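Local atomic coordinates of arginase (Trypanosoma brucei brucei, PDB entry 4RHJ), a protein that is of unknown function and has an arginase-deacetylase fold that evolved without the binuclear manganese cluster of arginases. Residues Asp232-Ile243 with Ile276-Tyr287. Residues are numbered along the deposited sequence; the frame is centred on the assembly and turned at random.
Sequences DIRNDYPVFISI and IRGPKVVGIDVY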
loop_
_atom_site.group_PDB
_atom_site.type_symbol
_atom_site.label_atom_id
_atom_site.label_comp_id
_atom_site.label_asym_id
_atom_site.label_seq_id
_atom_site.Cartn_x
_atom_site.Cartn_y
_atom_site.Cartn_z
ATOM N N ASP A 232 13.706 -2.622 -22.259
ATOM C CA ASP A 232 13.249 -3.919 -22.724
ATOM C C ASP A 232 14.256 -5.040 -22.443
ATOM O O ASP A 232 15.454 -4.838 -22.514
ATOM C CB ASP A 232 12.938 -3.884 -24.220
ATOM C CG ASP A 232 11.950 -2.807 -24.597
ATOM O OD1 ASP A 232 10.850 -2.773 -24.014
ATOM O OD2 ASP A 232 12.281 -1.997 -25.497
ATOM N N ILE A 233 13.714 -6.223 -22.130
ATOM C CA ILE A 233 14.489 -7.430 -21.860
ATOM C C ILE A 233 15.158 -7.808 -23.179
ATOM O O ILE A 233 16.310 -8.260 -23.171
ATOM C CB ILE A 233 13.664 -8.610 -21.347
ATOM C CG1 ILE A 233 12.618 -8.190 -20.328
ATOM C CG2 ILE A 233 14.560 -9.656 -20.735
ATOM C CD1 ILE A 233 12.605 -8.970 -19.009
ATOM N N ARG A 234 14.428 -7.670 -24.288
ATOM C CA ARG A 234 14.984 -7.766 -25.628
ATOM C C ARG A 234 15.779 -9.046 -25.885
ATOM O O ARG A 234 16.964 -8.999 -26.223
ATOM C CB ARG A 234 15.865 -6.535 -25.926
ATOM C CG ARG A 234 15.141 -5.291 -26.427
ATOM C CD ARG A 234 16.083 -4.125 -26.668
ATOM N NE ARG A 234 15.449 -2.832 -26.392
ATOM C CZ ARG A 234 15.567 -2.167 -25.243
ATOM N NH1 ARG A 234 16.278 -2.675 -24.249
ATOM N NH2 ARG A 234 14.967 -0.998 -25.077
ATOM N N ASN A 235 15.132 -10.192 -25.708
ATOM C CA ASN A 235 15.789 -11.469 -25.993
ATOM C C ASN A 235 14.937 -12.330 -26.913
ATOM O O ASN A 235 13.726 -12.155 -26.988
ATOM C CB ASN A 235 16.095 -12.224 -24.696
ATOM C CG ASN A 235 14.847 -12.550 -23.920
ATOM O OD1 ASN A 235 14.286 -13.630 -24.043
ATOM N ND2 ASN A 235 14.392 -11.604 -23.135
ATOM N N ASP A 236 15.585 -13.270 -27.594
ATOM C CA ASP A 236 14.899 -14.231 -28.439
ATOM C C ASP A 236 14.779 -15.582 -27.730
ATOM O O ASP A 236 14.486 -16.596 -28.365
ATOM C CB ASP A 236 15.641 -14.389 -29.773
ATOM C CG ASP A 236 15.874 -13.054 -30.474
ATOM O OD1 ASP A 236 15.811 -12.011 -29.792
ATOM O OD2 ASP A 236 16.122 -13.046 -31.698
ATOM N N TYR A 237 15.023 -15.584 -26.416
ATOM C CA TYR A 237 15.002 -16.798 -25.590
ATOM C C TYR A 237 13.662 -16.996 -24.885
ATOM O O TYR A 237 13.243 -16.114 -24.141
ATOM C CB TYR A 237 16.119 -16.750 -24.536
ATOM C CG TYR A 237 17.505 -16.638 -25.110
ATOM C CD1 TYR A 237 18.254 -17.770 -25.395
ATOM C CD2 TYR A 237 18.067 -15.400 -25.373
ATOM C CE1 TYR A 237 19.529 -17.669 -25.929
ATOM C CE2 TYR A 237 19.337 -15.285 -25.905
ATOM C CZ TYR A 237 20.066 -16.423 -26.182
ATOM O OH TYR A 237 21.331 -16.317 -26.715
ATOM N N PRO A 238 13.001 -18.158 -25.110
ATOM C CA PRO A 238 11.709 -18.556 -24.522
ATOM C C PRO A 238 11.618 -18.308 -23.016
ATOM O O PRO A 238 12.489 -18.738 -22.274
ATOM C CB PRO A 238 11.642 -20.055 -24.826
ATOM C CG PRO A 238 12.389 -20.190 -26.091
ATOM C CD PRO A 238 13.523 -19.204 -26.009
ATOM N N VAL A 239 10.572 -17.626 -22.571
ATOM C CA VAL A 239 10.500 -17.195 -21.187
ATOM C C VAL A 239 9.554 -18.033 -20.323
ATOM O O VAL A 239 8.389 -18.187 -20.634
ATOM C CB VAL A 239 10.062 -15.701 -21.067
ATOM C CG1 VAL A 239 10.077 -15.266 -19.618
ATOM C CG2 VAL A 239 10.974 -14.789 -21.876
ATOM N N PHE A 240 10.085 -18.577 -19.238
ATOM C CA PHE A 240 9.270 -19.086 -18.144
ATOM C C PHE A 240 9.043 -17.921 -17.208
ATOM O O PHE A 240 9.959 -17.151 -16.933
ATOM C CB PHE A 240 9.964 -20.244 -17.417
ATOM C CG PHE A 240 9.141 -20.871 -16.315
ATOM C CD1 PHE A 240 8.533 -22.111 -16.497
ATOM C CD2 PHE A 240 8.992 -20.236 -15.085
ATOM C CE1 PHE A 240 7.772 -22.693 -15.478
ATOM C CE2 PHE A 240 8.230 -20.812 -14.073
ATOM C CZ PHE A 240 7.626 -22.041 -14.270
ATOM N N ILE A 241 7.831 -17.766 -16.708
ATOM C CA ILE A 241 7.612 -16.680 -15.778
ATOM C C ILE A 241 7.226 -17.268 -14.438
ATOM O O ILE A 241 6.266 -18.027 -14.348
ATOM C CB ILE A 241 6.556 -15.692 -16.309
ATOM C CG1 ILE A 241 7.157 -14.917 -17.490
ATOM C CG2 ILE A 241 6.127 -14.735 -15.216
ATOM C CD1 ILE A 241 6.272 -13.847 -18.089
ATOM N N SER A 242 8.023 -16.951 -13.413
ATOM C CA SER A 242 7.810 -17.461 -12.057
ATOM C C SER A 242 7.626 -16.284 -11.115
ATOM O O SER A 242 8.488 -15.399 -11.030
ATOM C CB SER A 242 8.972 -18.334 -11.587
ATOM O OG SER A 242 8.629 -19.046 -10.402
ATOM N N ILE A 243 6.492 -16.301 -10.419
ATOM C CA ILE A 243 5.996 -15.166 -9.656
ATOM C C ILE A 243 5.650 -15.574 -8.230
ATOM O O ILE A 243 4.664 -16.249 -7.980
ATOM C CB ILE A 243 4.754 -14.541 -10.337
ATOM C CG1 ILE A 243 5.171 -13.764 -11.593
ATOM C CG2 ILE A 243 3.978 -13.651 -9.363
ATOM C CD1 ILE A 243 4.012 -13.350 -12.463
ATOM N N ILE A 276 8.467 -7.649 -20.091
ATOM C CA ILE A 276 9.219 -8.888 -20.302
ATOM C C ILE A 276 9.178 -9.203 -21.771
ATOM O O ILE A 276 8.129 -9.116 -22.385
ATOM C CB ILE A 276 8.653 -10.073 -19.462
ATOM C CG1 ILE A 276 9.006 -9.887 -17.986
ATOM C CG2 ILE A 276 9.203 -11.399 -19.916
ATOM C CD1 ILE A 276 8.432 -10.937 -17.072
ATOM N N ARG A 277 10.322 -9.541 -22.347
ATOM C CA ARG A 277 10.399 -9.776 -23.784
ATOM C C ARG A 277 10.674 -11.235 -24.069
ATOM O O ARG A 277 11.220 -11.944 -23.234
ATOM C CB ARG A 277 11.495 -8.926 -24.431
ATOM C CG ARG A 277 11.347 -7.434 -24.294
ATOM C CD ARG A 277 10.258 -6.864 -25.158
ATOM N NE ARG A 277 9.848 -5.585 -24.604
ATOM C CZ ARG A 277 8.975 -5.470 -23.616
ATOM N NH1 ARG A 277 8.412 -6.552 -23.114
ATOM N NH2 ARG A 277 8.654 -4.284 -23.141
ATOM N N GLY A 278 10.300 -11.688 -25.255
ATOM C CA GLY A 278 10.554 -13.067 -25.622
ATOM C C GLY A 278 9.926 -13.504 -26.926
ATOM O O GLY A 278 9.144 -12.768 -27.526
ATOM N N PRO A 279 10.287 -14.712 -27.381
ATOM C CA PRO A 279 9.752 -15.302 -28.603
ATOM C C PRO A 279 8.475 -16.042 -28.283
ATOM O O PRO A 279 7.690 -16.370 -29.181
ATOM C CB PRO A 279 10.846 -16.266 -29.022
ATOM C CG PRO A 279 11.384 -16.756 -27.717
ATOM C CD PRO A 279 11.329 -15.564 -26.781
ATOM N N LYS A 280 8.291 -16.277 -26.984
ATOM C CA LYS A 280 7.229 -17.108 -26.431
ATOM C C LYS A 280 7.425 -17.285 -24.926
ATOM O O LYS A 280 8.547 -17.240 -24.426
ATOM C CB LYS A 280 7.213 -18.481 -27.098
ATOM C CG LYS A 280 8.571 -19.142 -27.111
ATOM C CD LYS A 280 8.482 -20.559 -26.588
ATOM C CE LYS A 280 8.021 -20.583 -25.145
ATOM N NZ LYS A 280 6.606 -21.037 -24.997
ATOM N N VAL A 281 6.332 -17.511 -24.212
ATOM C CA VAL A 281 6.420 -17.859 -22.807
ATOM C C VAL A 281 6.265 -19.371 -22.634
ATOM O O VAL A 281 5.358 -19.960 -23.200
ATOM C CB VAL A 281 5.365 -17.100 -21.980
ATOM C CG1 VAL A 281 5.347 -17.575 -20.547
ATOM C CG2 VAL A 281 5.637 -15.618 -22.037
ATOM N N VAL A 282 7.167 -20.008 -21.891
ATOM C CA VAL A 282 7.111 -21.463 -21.761
ATOM C C VAL A 282 6.081 -21.868 -20.715
ATOM O O VAL A 282 5.537 -22.978 -20.754
ATOM C CB VAL A 282 8.482 -22.089 -21.402
ATOM C CG1 VAL A 282 9.614 -21.347 -22.069
ATOM C CG2 VAL A 282 8.684 -22.157 -19.930
ATOM N N GLY A 283 5.789 -20.949 -19.806
ATOM C CA GLY A 283 4.836 -21.215 -18.752
ATOM C C GLY A 283 4.928 -20.211 -17.627
ATOM O O GLY A 283 5.870 -19.428 -17.553
ATOM N N ILE A 284 3.926 -20.235 -16.755
ATOM C CA ILE A 284 3.790 -19.270 -15.664
ATOM C C ILE A 284 3.322 -19.950 -14.369
ATOM O O ILE A 284 2.322 -20.657 -14.349
ATOM C CB ILE A 284 2.793 -18.133 -16.028
ATOM C CG1 ILE A 284 3.213 -17.407 -17.309
ATOM C CG2 ILE A 284 2.660 -17.119 -14.885
ATOM C CD1 ILE A 284 2.161 -16.490 -17.829
ATOM N N ASP A 285 4.062 -19.726 -13.296
ATOM C CA ASP A 285 3.728 -20.295 -12.008
ATOM C C ASP A 285 3.524 -19.184 -11.020
ATOM O O ASP A 285 4.474 -18.497 -10.635
ATOM C CB ASP A 285 4.818 -21.247 -11.482
ATOM C CG ASP A 285 4.471 -21.836 -10.105
ATOM O OD1 ASP A 285 3.269 -21.959 -9.787
ATOM O OD2 ASP A 285 5.391 -22.177 -9.346
ATOM N N VAL A 286 2.286 -18.998 -10.605
ATOM C CA VAL A 286 2.040 -17.977 -9.610
ATOM C C VAL A 286 1.708 -18.624 -8.274
ATOM O O VAL A 286 0.673 -19.265 -8.138
ATOM C CB VAL A 286 0.926 -17.031 -10.040
ATOM C CG1 VAL A 286 0.999 -15.767 -9.220
ATOM C CG2 VAL A 286 1.083 -16.694 -11.515
ATOM N N TYR A 287 2.594 -18.412 -7.296
ATOM C CA TYR A 287 2.632 -19.155 -6.036
ATOM C C TYR A 287 2.896 -18.267 -4.826
ATOM O O TYR A 287 3.025 -17.057 -4.959
ATOM C CB TYR A 287 3.715 -20.223 -6.106
ATOM C CG TYR A 287 5.122 -19.679 -6.303
ATOM C CD1 TYR A 287 5.619 -19.405 -7.575
ATOM C CD2 TYR A 287 5.954 -19.457 -5.215
ATOM C CE1 TYR A 287 6.912 -18.929 -7.749
ATOM C CE2 TYR A 287 7.231 -18.992 -5.378
ATOM C CZ TYR A 287 7.716 -18.719 -6.642
ATOM O OH TYR A 287 9.006 -18.235 -6.790
#
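Backbone hydrogen bonds join the strands Val-239 to Ile-243 and Val-281 to Tyr-287 in parallel. Ile-241 N meets Gly-283 O at 2.7 Å, and Ile-241 O accepts from Asp-285 N at 3.0 Å. Further on, Ile-243 N hydrogen-bonds to Asp-285 O and Ile-243 O takes the N-H of Tyr-287. With phi/psi near -81°/-23°, Val-282 leaves the extended conformation, and strand 281-287 carries one extra residue there, as in a beta bulge. Its N hydrogen-bonds to Val-239 O from above the carbonyl plane. These are neighbouring central strands of the parallel sheet of the arginase-deacetylase fold, linked through helix 266-274 as a beta-alpha-beta unit.

Apolar contacts cover both faces. On one, Ile-241 CD1 meets Ile-276 CD1 tip to tip at 3.8 Å, and Ile-243 CG2 touches Val-286 CG1. On the other, Val-282 CG2 lies at the edge of the Phe-240 ring, 3.4 Å from CD1. Helix 148-157 packs against this side.

The polar Gly-283 O lies over one face of the same ring. Asp-232 OD1 forms a salt bridge with Arg-277 NH2 at 2.8 Å; Asp-232 OD2 pairs with Arg-234. Ser-242 OG lies at the Tyr-287 ring edge and hydrogen-bonds to Thr-147; Tyr-287 OH hydrogen-bonds to His-167. The Tyr-287 side chain is close to Asp-244, which binds manganese in another structure of this protein; this chain holds none.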